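Fatty-acid-binding protein 1 (Arabidopsis thaliana, PDB 4DOO) binds fatty acids, preferring saturated ones, through a chalcone-isomerase-like domain of a plastid protein, and may take part in alpha-linolenic acid metabolism. Local coordinates at residues A[21-27]-A[45-51]; A[40-46]-A[89-95]. All coordinates share one frame; numbering follows the deposited sequence.

Contact 1 (A[21-27]-A[45-51]); sequences SRRLLGV and FGVYADC
Leu24 lays its CD1 methyl over one face of the Tyr48 ring, 3.8 Å from the ring centroid and offset toward the rim. This is a CH-pi contact. With CG anti to the backbone N (chi1 177°) and chi2 at 62°, CD1 sits over the ring while CB touches Tyr48 CE2 at 3.4 Å. Tyr48 OH is hydrogen-bonded to Pro15 O on strand 13-18, beyond the leucine's own strand. Arg22 crosses Tyr48 at about a right angle, with its CG against Tyr48 CB, and its NH1 is hydrogen-bonded to Thr88 OG1.

The segments lie largely on the two arms of the antiparallel hairpin formed by strands 22-33 and 39-50. A classic beta bulge interrupts them: Leu25 and Gly26 both face Val47. Leu25 N gives Val47 O a nearly straight bond of 2.8 Å, whereas the bond from Gly26 N to the same oxygen is weak at 3.5 Å. On the other face of the sheet, Leu25 CD1 meets Ala49 CB at 3.6 Å, and helix 189-202 covers Leu25 and Val47.

At the Ser21 end, Ser21 O accepts from Cys51 N, and Asp50 N-caps the following helix, its OD1 accepting from Asp53 N. One water accepts from Arg22 NH2, donates to Asp50 OD2 and also bonds Ser21 OG. Arg22 NH2 and Asp50 OD2 are 5.2 Å apart, and the shared water probably helps to couple these opposite charges.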
ATOM      1  N   SER A  21       0.485 -12.454 -12.069  1.00 32.67           N
ATOM      2  CA  SER A  21      -0.668 -11.597 -12.322  1.00 31.29           C
ATOM      3  C   SER A  21      -0.625 -10.243 -11.610  1.00 28.98           C
ATOM      4  O   SER A  21      -1.298  -9.296 -12.018  1.00 28.74           O
ATOM      5  CB  SER A  21      -1.948 -12.343 -11.933  1.00 31.34           C
ATOM      6  OG  SER A  21      -1.840 -12.888 -10.627  1.00 31.86           O
ATOM      7  N   ARG A  22       0.168 -10.156 -10.550  1.00 24.93           N
ATOM      8  CA  ARG A  22       0.276  -8.921  -9.778  1.00 24.12           C
ATOM      9  C   ARG A  22       1.561  -8.183 -10.121  1.00 20.96           C
ATOM     10  O   ARG A  22       2.649  -8.616  -9.744  1.00 21.53           O
ATOM     11  CB  ARG A  22       0.239  -9.256  -8.291  1.00 25.89           C
ATOM     12  CG  ARG A  22      -0.179  -8.099  -7.430  1.00 32.80           C
ATOM     13  CD  ARG A  22      -0.759  -8.591  -6.137  1.00 33.69           C
ATOM     14  NE  ARG A  22      -1.819  -9.564  -6.381  1.00 30.62           N
ATOM     15  CZ  ARG A  22      -2.752  -9.882  -5.493  1.00 30.99           C
ATOM     16  NH1 ARG A  22      -2.754  -9.298  -4.301  1.00 28.06           N
ATOM     17  NH2 ARG A  22      -3.677 -10.785  -5.796  1.00 25.40           N
ATOM     18  N   ARG A  23       1.438  -7.059 -10.821  1.00 17.83           N
ATOM     19  CA  ARG A  23       2.621  -6.310 -11.237  1.00 18.75           C
ATOM     20  C   ARG A  23       3.044  -5.168 -10.326  1.00 17.94           C
ATOM     21  O   ARG A  23       2.218  -4.389  -9.855  1.00 15.78           O
ATOM     22  CB  ARG A  23       2.418  -5.740 -12.642  1.00 22.84           C
ATOM     23  CG  ARG A  23       1.982  -6.762 -13.674  1.00 31.45           C
ATOM     24  CD  ARG A  23       2.963  -7.920 -13.822  1.00 40.31           C
ATOM     25  NE  ARG A  23       2.431  -8.953 -14.709  1.00 48.03           N
ATOM     26  CZ  ARG A  23       2.141  -8.760 -15.995  1.00 52.50           C
ATOM     27  NH1 ARG A  23       2.338  -7.571 -16.556  1.00 53.82           N
ATOM     28  NH2 ARG A  23       1.619  -9.747 -16.714  1.00 53.81           N
ATOM     29  N   LEU A  24       4.350  -5.064 -10.101  1.00 16.24           N
ATOM     30  CA  LEU A  24       4.901  -3.987  -9.283  1.00 13.89           C
ATOM     31  C   LEU A  24       4.785  -2.711 -10.111  1.00 13.93           C
ATOM     32  O   LEU A  24       5.321  -2.634 -11.227  1.00 13.24           O
ATOM     33  CB  LEU A  24       6.374  -4.254  -8.968  1.00 13.43           C
ATOM     34  CG  LEU A  24       7.104  -3.173  -8.168  1.00 15.97           C
ATOM     35  CD1 LEU A  24       6.447  -3.021  -6.793  1.00 14.08           C
ATOM     36  CD2 LEU A  24       8.581  -3.558  -8.027  1.00 14.05           C
ATOM     37  N   LEU A  25       4.094  -1.712  -9.570  1.00 10.19           N
ATOM     38  CA  LEU A  25       3.904  -0.453 -10.282  1.00 11.53           C
ATOM     39  C   LEU A  25       4.638   0.734  -9.662  1.00  9.85           C
ATOM     40  O   LEU A  25       4.875   1.750 -10.321  1.00 12.75           O
ATOM     41  CB  LEU A  25       2.411  -0.134 -10.377  1.00 11.40           C
ATOM     42  CG  LEU A  25       1.528  -1.207 -11.023  1.00 15.07           C
ATOM     43  CD1 LEU A  25       0.085  -0.740 -11.004  1.00 15.02           C
ATOM     44  CD2 LEU A  25       1.982  -1.475 -12.457  1.00 15.59           C
ATOM     45  N   GLY A  26       4.998   0.617  -8.393  1.00 13.18           N
ATOM     46  CA  GLY A  26       5.700   1.710  -7.746  1.00 13.68           C
ATOM     47  C   GLY A  26       6.462   1.259  -6.518  1.00 14.11           C
ATOM     48  O   GLY A  26       6.030   0.349  -5.814  1.00 12.99           O
ATOM     49  N   VAL A  27       7.601   1.896  -6.270  1.00 14.43           N
ATOM     50  CA  VAL A  27       8.430   1.572  -5.115  1.00 12.93           C
ATOM     51  C   VAL A  27       8.788   2.862  -4.394  1.00 14.69           C
ATOM     52  O   VAL A  27       9.194   3.836  -5.025  1.00 12.30           O
ATOM     53  CB  VAL A  27       9.721   0.850  -5.553  1.00 15.03           C
ATOM     54  CG1 VAL A  27      10.662   0.677  -4.360  1.00 18.07           C
ATOM     55  CG2 VAL A  27       9.368  -0.502  -6.144  1.00 14.12           C
ATOM     56  N   PHE A  45       8.712   0.168   0.444  1.00 12.36           N
ATOM     57  CA  PHE A  45       7.490  -0.533   0.075  1.00 12.95           C
ATOM     58  C   PHE A  45       7.322  -0.609  -1.432  1.00 12.80           C
ATOM     59  O   PHE A  45       7.873   0.206  -2.178  1.00  9.88           O
ATOM     60  CB  PHE A  45       6.264   0.121   0.743  1.00 14.33           C
ATOM     61  CG  PHE A  45       6.007   1.544   0.319  1.00 15.50           C
ATOM     62  CD1 PHE A  45       5.274   1.822  -0.835  1.00 14.37           C
ATOM     63  CD2 PHE A  45       6.489   2.606   1.082  1.00 16.04           C
ATOM     64  CE1 PHE A  45       5.022   3.143  -1.227  1.00 14.56           C
ATOM     65  CE2 PHE A  45       6.248   3.930   0.703  1.00 17.08           C
ATOM     66  CZ  PHE A  45       5.514   4.202  -0.452  1.00 15.31           C
ATOM     67  N   GLY A  46       6.593  -1.626  -1.876  1.00 13.21           N
ATOM     68  CA  GLY A  46       6.346  -1.813  -3.289  1.00 12.37           C
ATOM     69  C   GLY A  46       4.854  -2.006  -3.447  1.00 11.62           C
ATOM     70  O   GLY A  46       4.247  -2.770  -2.694  1.00 11.09           O
ATOM     71  N   VAL A  47       4.257  -1.306  -4.404  1.00 10.53           N
ATOM     72  CA  VAL A  47       2.821  -1.407  -4.627  1.00 11.94           C
ATOM     73  C   VAL A  47       2.540  -2.220  -5.886  1.00 11.29           C
ATOM     74  O   VAL A  47       3.000  -1.868  -6.975  1.00 10.41           O
ATOM     75  CB  VAL A  47       2.182  -0.011  -4.779  1.00 14.46           C
ATOM     76  CG1 VAL A  47       0.670  -0.147  -4.925  1.00 12.67           C
ATOM     77  CG2 VAL A  47       2.523   0.857  -3.569  1.00 15.70           C
ATOM     78  N   TYR A  48       1.781  -3.304  -5.718  1.00 12.87           N
ATOM     79  CA  TYR A  48       1.418  -4.210  -6.808  1.00 12.98           C
ATOM     80  C   TYR A  48      -0.082  -4.171  -7.100  1.00 13.94           C
ATOM     81  O   TYR A  48      -0.887  -4.009  -6.190  1.00 15.97           O
ATOM     82  CB  TYR A  48       1.774  -5.655  -6.451  1.00 14.60           C
ATOM     83  CG  TYR A  48       3.237  -5.927  -6.222  1.00 13.18           C
ATOM     84  CD1 TYR A  48       3.859  -5.568  -5.023  1.00 12.52           C
ATOM     85  CD2 TYR A  48       3.998  -6.566  -7.195  1.00 10.75           C
ATOM     86  CE1 TYR A  48       5.203  -5.841  -4.799  1.00 10.79           C
ATOM     87  CE2 TYR A  48       5.349  -6.845  -6.984  1.00 12.04           C
ATOM     88  CZ  TYR A  48       5.942  -6.482  -5.782  1.00 10.49           C
ATOM     89  OH  TYR A  48       7.276  -6.754  -5.564  1.00 14.49           O
ATOM     90  N   ALA A  49      -0.443  -4.339  -8.367  1.00 12.84           N
ATOM     91  CA  ALA A  49      -1.848  -4.347  -8.772  1.00 14.42           C
ATOM     92  C   ALA A  49      -2.078  -5.454  -9.805  1.00 14.85           C
ATOM     93  O   ALA A  49      -1.243  -5.680 -10.676  1.00 14.00           O
ATOM     94  CB  ALA A  49      -2.236  -2.992  -9.356  1.00 13.75           C
ATOM     95  N   ASP A  50      -3.210  -6.142  -9.695  1.00 16.74           N
ATOM     96  CA  ASP A  50      -3.551  -7.215 -10.623  1.00 17.22           C
ATOM     97  C   ASP A  50      -3.817  -6.623 -12.002  1.00 14.63           C
ATOM     98  O   ASP A  50      -4.657  -5.735 -12.159  1.00 14.96           O
ATOM     99  CB  ASP A  50      -4.788  -7.971 -10.123  1.00 17.70           C
ATOM    100  CG  ASP A  50      -5.216  -9.075 -11.068  1.00 22.36           C
ATOM    101  OD1 ASP A  50      -5.867  -8.775 -12.092  1.00 21.60           O
ATOM    102  OD2 ASP A  50      -4.887 -10.246 -10.794  1.00 24.89           O
ATOM    103  N   CYS A  51      -3.094  -7.122 -12.999  1.00 12.39           N
ATOM    104  CA  CYS A  51      -3.210  -6.636 -14.370  1.00 17.53           C
ATOM    105  C   CYS A  51      -4.608  -6.689 -14.955  1.00 16.89           C
ATOM    106  O   CYS A  51      -5.085  -5.705 -15.518  1.00 18.27           O
ATOM    107  CB  CYS A  51      -2.265  -7.420 -15.282  1.00 23.16           C
ATOM    108  SG  CYS A  51      -0.535  -7.150 -14.907  1.00 34.83           S
TER
HETATM  109  O   HOH W   1      -3.387 -11.140  -9.024  1.00 26.00           O

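Contact 2 (A[40-46]-A[89-95]); sequences IDVYAFG and IRLQIVY. With DAO (lauric acid), chain D; DAO (lauric acid), chain C.
Val42 O accepts two backbone bonds, from Val94 N at 2.9 Å and from Tyr95 N at 3.1 Å. Both donors come from the same face of its carbonyl plane. They close one end of an antiparallel strand pair in the sheet of the chalcone-isomerase fold. Further along, Ala44 with Gln92 and Gly46 with Arg90 form hydrogen-bonded pairs. On the opposite edge of strand 40-46, Val42 and Tyr43 both face Arg30 in a classic bulge.

Tyr43 faces the fatty-acid pocket. With CG between the backbone N and the carbonyl carbon (chi1 62°), its ring lies against Leu91, whose CD2 is over one face, 3.7 Å from the centroid and offset toward the rim. At the ring edge, Tyr43 OH donates to O2 of one lauric acid (chain C) at 2.6 Å, with that oxygen in the ring plane. Tyr181 OH is also hydrogen-bonded to this hydroxyl, and Arg30 and Ser110 provide further hydrogen bonds to lauric acid. A phenylalanine in place of Tyr43 has no hydroxyl and would probably leave lauric acid O2 without this donor and Tyr181 OH without this partner.

A second lauric acid (chain D) runs past the same ring, its C10 lying 3.5 Å from Tyr43 CE1. Val42 CG1 touches that chain too. Nearer its carboxylate, Ile40 CG2 covers one face of the Tyr95 ring, 3.5 Å from Tyr95 CD1.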
ATOM      1  N   ILE A  40      14.508   9.583   9.366  1.00 20.04           N
ATOM      2  CA  ILE A  40      14.805   8.162   9.403  1.00 22.63           C
ATOM      3  C   ILE A  40      14.006   7.422   8.341  1.00 21.70           C
ATOM      4  O   ILE A  40      12.827   7.704   8.152  1.00 19.90           O
ATOM      5  CB  ILE A  40      14.439   7.560  10.777  1.00 26.62           C
ATOM      6  CG1 ILE A  40      15.347   8.141  11.863  1.00 31.01           C
ATOM      7  CG2 ILE A  40      14.549   6.044  10.727  1.00 28.86           C
ATOM      8  CD1 ILE A  40      16.822   7.853  11.655  1.00 32.68           C
ATOM      9  N   ASP A  41      14.656   6.498   7.635  1.00 20.67           N
ATOM     10  CA  ASP A  41      13.972   5.683   6.636  1.00 20.14           C
ATOM     11  C   ASP A  41      13.459   4.497   7.439  1.00 16.62           C
ATOM     12  O   ASP A  41      14.256   3.711   7.953  1.00 18.26           O
ATOM     13  CB  ASP A  41      14.942   5.178   5.562  1.00 24.08           C
ATOM     14  CG  ASP A  41      15.645   6.305   4.826  1.00 28.43           C
ATOM     15  OD1 ASP A  41      14.968   7.277   4.436  1.00 29.29           O
ATOM     16  OD2 ASP A  41      16.876   6.211   4.630  1.00 33.60           O
ATOM     17  N   VAL A  42      12.141   4.367   7.555  1.00 13.37           N
ATOM     18  CA  VAL A  42      11.561   3.284   8.345  1.00 13.85           C
ATOM     19  C   VAL A  42      11.461   1.979   7.572  1.00 16.10           C
ATOM     20  O   VAL A  42      11.902   0.934   8.053  1.00 16.65           O
ATOM     21  CB  VAL A  42      10.176   3.674   8.878  1.00 13.75           C
ATOM     22  CG1 VAL A  42       9.650   2.588   9.822  1.00 15.63           C
ATOM     23  CG2 VAL A  42      10.273   5.007   9.621  1.00 14.48           C
ATOM     24  N   TYR A  43      10.870   2.035   6.382  1.00 12.79           N
ATOM     25  CA  TYR A  43      10.754   0.848   5.548  1.00 13.35           C
ATOM     26  C   TYR A  43      10.565   1.213   4.083  1.00 13.20           C
ATOM     27  O   TYR A  43      10.164   2.330   3.757  1.00 13.08           O
ATOM     28  CB  TYR A  43       9.594  -0.054   6.011  1.00 12.08           C
ATOM     29  CG  TYR A  43       8.191   0.544   5.948  1.00 11.86           C
ATOM     30  CD1 TYR A  43       7.580   1.059   7.091  1.00 10.79           C
ATOM     31  CD2 TYR A  43       7.463   0.548   4.755  1.00 10.01           C
ATOM     32  CE1 TYR A  43       6.271   1.555   7.051  1.00 14.41           C
ATOM     33  CE2 TYR A  43       6.165   1.042   4.701  1.00 13.49           C
ATOM     34  CZ  TYR A  43       5.571   1.540   5.854  1.00 15.26           C
ATOM     35  OH  TYR A  43       4.270   1.989   5.817  1.00 14.79           O
ATOM     36  N   ALA A  44      10.899   0.273   3.204  1.00 12.48           N
ATOM     37  CA  ALA A  44      10.727   0.465   1.774  1.00 12.83           C
ATOM     38  C   ALA A  44       9.454  -0.295   1.442  1.00 12.78           C
ATOM     39  O   ALA A  44       9.136  -1.288   2.100  1.00 11.50           O
ATOM     40  CB  ALA A  44      11.894  -0.131   1.009  1.00 11.20           C
ATOM     41  N   PHE A  45       8.712   0.168   0.444  1.00 12.36           N
ATOM     42  CA  PHE A  45       7.490  -0.533   0.075  1.00 12.95           C
ATOM     43  C   PHE A  45       7.322  -0.609  -1.432  1.00 12.80           C
ATOM     44  O   PHE A  45       7.873   0.206  -2.178  1.00  9.88           O
ATOM     45  CB  PHE A  45       6.264   0.121   0.743  1.00 14.33           C
ATOM     46  CG  PHE A  45       6.007   1.544   0.319  1.00 15.50           C
ATOM     47  CD1 PHE A  45       5.274   1.822  -0.835  1.00 14.37           C
ATOM     48  CD2 PHE A  45       6.489   2.606   1.082  1.00 16.04           C
ATOM     49  CE1 PHE A  45       5.022   3.143  -1.227  1.00 14.56           C
ATOM     50  CE2 PHE A  45       6.248   3.930   0.703  1.00 17.08           C
ATOM     51  CZ  PHE A  45       5.514   4.202  -0.452  1.00 15.31           C
ATOM     52  N   GLY A  46       6.593  -1.626  -1.876  1.00 13.21           N
ATOM     53  CA  GLY A  46       6.346  -1.813  -3.289  1.00 12.37           C
ATOM     54  C   GLY A  46       4.854  -2.006  -3.447  1.00 11.62           C
ATOM     55  O   GLY A  46       4.247  -2.770  -2.694  1.00 11.09           O
ATOM     56  N   ILE A  89       0.717  -4.612  -1.009  1.00 14.12           N
ATOM     57  CA  ILE A  89       1.658  -3.599  -0.553  1.00 12.50           C
ATOM     58  C   ILE A  89       2.691  -4.414   0.216  1.00 10.93           C
ATOM     59  O   ILE A  89       2.382  -4.972   1.267  1.00 13.56           O
ATOM     60  CB  ILE A  89       1.023  -2.582   0.431  1.00 12.12           C
ATOM     61  CG1 ILE A  89      -0.129  -1.831  -0.239  1.00 14.14           C
ATOM     62  CG2 ILE A  89       2.089  -1.602   0.915  1.00 15.85           C
ATOM     63  CD1 ILE A  89       0.284  -1.053  -1.470  1.00 19.38           C
ATOM     64  N   ARG A  90       3.898  -4.524  -0.322  1.00  9.16           N
ATOM     65  CA  ARG A  90       4.944  -5.269   0.367  1.00 11.25           C
ATOM     66  C   ARG A  90       5.874  -4.306   1.085  1.00 11.00           C
ATOM     67  O   ARG A  90       6.451  -3.407   0.467  1.00 12.10           O
ATOM     68  CB  ARG A  90       5.744  -6.124  -0.619  1.00 11.60           C
ATOM     69  CG  ARG A  90       7.018  -6.707  -0.018  1.00 15.19           C
ATOM     70  CD  ARG A  90       7.606  -7.781  -0.917  1.00 18.44           C
ATOM     71  NE  ARG A  90       6.697  -8.919  -1.033  1.00 20.61           N
ATOM     72  CZ  ARG A  90       6.970 -10.026  -1.714  1.00 22.67           C
ATOM     73  NH1 ARG A  90       8.131 -10.151  -2.345  1.00 22.29           N
ATOM     74  NH2 ARG A  90       6.078 -11.006  -1.762  1.00 22.88           N
ATOM     75  N   LEU A  91       5.999  -4.488   2.398  1.00 12.07           N
ATOM     76  CA  LEU A  91       6.862  -3.645   3.213  1.00 13.53           C
ATOM     77  C   LEU A  91       8.096  -4.436   3.608  1.00 12.83           C
ATOM     78  O   LEU A  91       7.997  -5.617   3.929  1.00 14.09           O
ATOM     79  CB  LEU A  91       6.158  -3.209   4.506  1.00 10.10           C
ATOM     80  CG  LEU A  91       4.858  -2.413   4.486  1.00 16.43           C
ATOM     81  CD1 LEU A  91       3.711  -3.312   4.070  1.00 17.38           C
ATOM     82  CD2 LEU A  91       4.601  -1.846   5.875  1.00 14.71           C
ATOM     83  N   GLN A  92       9.252  -3.780   3.578  1.00 12.95           N
ATOM     84  CA  GLN A  92      10.509  -4.398   3.993  1.00 15.01           C
ATOM     85  C   GLN A  92      11.144  -3.421   4.973  1.00 14.69           C
ATOM     86  O   GLN A  92      11.520  -2.305   4.599  1.00 12.55           O
ATOM     87  CB  GLN A  92      11.430  -4.641   2.796  1.00 13.99           C
ATOM     88  CG  GLN A  92      10.933  -5.737   1.865  1.00 15.54           C
ATOM     89  CD  GLN A  92      11.937  -6.072   0.785  1.00 19.25           C
ATOM     90  OE1 GLN A  92      13.032  -6.552   1.071  1.00 21.02           O
ATOM     91  NE2 GLN A  92      11.570  -5.814  -0.463  1.00 20.86           N
ATOM     92  N   ILE A  93      11.245  -3.842   6.231  1.00 13.44           N
ATOM     93  CA  ILE A  93      11.781  -2.998   7.294  1.00 14.04           C
ATOM     94  C   ILE A  93      13.232  -2.590   7.090  1.00 14.06           C
ATOM     95  O   ILE A  93      14.109  -3.438   6.930  1.00 14.68           O
ATOM     96  CB  ILE A  93      11.636  -3.694   8.678  1.00 16.65           C
ATOM     97  CG1 ILE A  93      10.177  -4.109   8.898  1.00 19.40           C
ATOM     98  CG2 ILE A  93      12.088  -2.756   9.797  1.00 15.36           C
ATOM     99  CD1 ILE A  93       9.183  -2.963   8.816  1.00 20.09           C
ATOM    100  N   VAL A  94      13.469  -1.281   7.109  1.00 14.04           N
ATOM    101  CA  VAL A  94      14.802  -0.716   6.929  1.00 16.35           C
ATOM    102  C   VAL A  94      15.473  -0.347   8.260  1.00 16.67           C
ATOM    103  O   VAL A  94      16.607  -0.757   8.525  1.00 16.25           O
ATOM    104  CB  VAL A  94      14.742   0.545   6.030  1.00 14.39           C
ATOM    105  CG1 VAL A  94      16.106   1.216   5.964  1.00 16.95           C
ATOM    106  CG2 VAL A  94      14.273   0.158   4.632  1.00 17.31           C
ATOM    107  N   TYR A  95      14.778   0.436   9.083  1.00 15.64           N
ATOM    108  CA  TYR A  95      15.305   0.867  10.374  1.00 18.77           C
ATOM    109  C   TYR A  95      15.488  -0.346  11.286  1.00 19.16           C
ATOM    110  O   TYR A  95      14.566  -1.141  11.467  1.00 17.79           O
ATOM    111  CB  TYR A  95      14.353   1.880  11.021  1.00 24.37           C
ATOM    112  CG  TYR A  95      14.909   2.564  12.253  1.00 27.64           C
ATOM    113  CD1 TYR A  95      16.118   3.258  12.203  1.00 30.01           C
ATOM    114  CD2 TYR A  95      14.219   2.528  13.467  1.00 28.68           C
ATOM    115  CE1 TYR A  95      16.630   3.901  13.332  1.00 32.27           C
ATOM    116  CE2 TYR A  95      14.722   3.166  14.600  1.00 32.77           C
ATOM    117  CZ  TYR A  95      15.929   3.850  14.524  1.00 32.52           C
ATOM    118  OH  TYR A  95      16.435   4.473  15.641  1.00 35.66           O
TER
HETATM  119  O1  DAO D 302      13.072   7.910  16.892  1.00 51.01           O
HETATM  120  O2  DAO D 302      13.386   5.732  16.859  1.00 52.82           O
HETATM  121  C1  DAO D 302      12.861   6.775  16.406  1.00 51.38           C
HETATM  122  C2  DAO D 302      11.934   6.662  15.216  1.00 48.58           C
HETATM  123  C3  DAO D 302      10.537   6.258  15.677  1.00 46.78           C
HETATM  124  C4  DAO D 302       9.956   5.174  14.777  1.00 44.23           C
HETATM  125  C5  DAO D 302       8.807   5.719  13.935  1.00 41.58           C
HETATM  126  C6  DAO D 302       7.616   4.773  13.962  1.00 37.19           C
HETATM  127  C7  DAO D 302       7.202   4.367  12.551  1.00 33.98           C
HETATM  128  C8  DAO D 302       6.614   2.963  12.548  1.00 32.24           C
HETATM  129  C9  DAO D 302       5.720   2.731  11.334  1.00 31.56           C
HETATM  130  C10 DAO D 302       6.134   1.459  10.597  1.00 31.51           C
HETATM  131  C11 DAO D 302       5.049   0.393  10.671  1.00 28.60           C
HETATM  132  C12 DAO D 302       5.553  -0.931  10.134  1.00 30.03           C
HETATM  133  O1  DAO C 301       2.288   4.089   9.557  1.00 22.31           O
HETATM  134  O2  DAO C 301       3.583   3.290   7.961  1.00 17.68           O
HETATM  135  C1  DAO C 301       2.492   3.331   8.578  1.00 24.46           C
HETATM  136  C2  DAO C 301       1.378   2.411   8.133  1.00 24.33           C
HETATM  137  C3  DAO C 301       1.744   0.969   8.442  1.00 25.00           C
HETATM  138  C4  DAO C 301       0.559   0.029   8.180  1.00 23.86           C
HETATM  139  C5  DAO C 301       1.004  -1.435   8.195  1.00 25.69           C
HETATM  140  C6  DAO C 301       1.113  -1.971   9.620  1.00 26.06           C
HETATM  141  C7  DAO C 301       2.106  -3.118   9.707  1.00 28.69           C
HETATM  142  C8  DAO C 301       2.545  -3.321  11.149  1.00 31.63           C
HETATM  143  C9  DAO C 301       3.655  -4.351  11.248  1.00 34.69           C
HETATM  144  C10 DAO C 301       4.022  -4.598  12.708  1.00 39.34           C
HETATM  145  C11 DAO C 301       4.547  -6.016  12.900  1.00 40.17           C
HETATM  146  C12 DAO C 301       5.112  -6.193  14.293  1.00 40.29           C

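How the contacts relate
Contacts 1 and 2 lie in one antiparallel sheet, with centres about 15 Å apart. Strand 39-50 is the middle member: it pairs with 22-33 in contact 1 and with 87-93 in contact 2. Phe45 and Gly46 belong to both. In chain order the segments alternate: 21-27, 40-46 overlapping 45-51, then 89-95. Contact 1 joins the arms of a local hairpin, whereas contact 2 is closed after 42 residues, just over half of them helical. They also meet through side chains, with Val47 CG1 3.6 Å from Ile89 CD1. The lauric acids lie at contact 2, and the shared strand leads from there through contact 1 to helix 51-61.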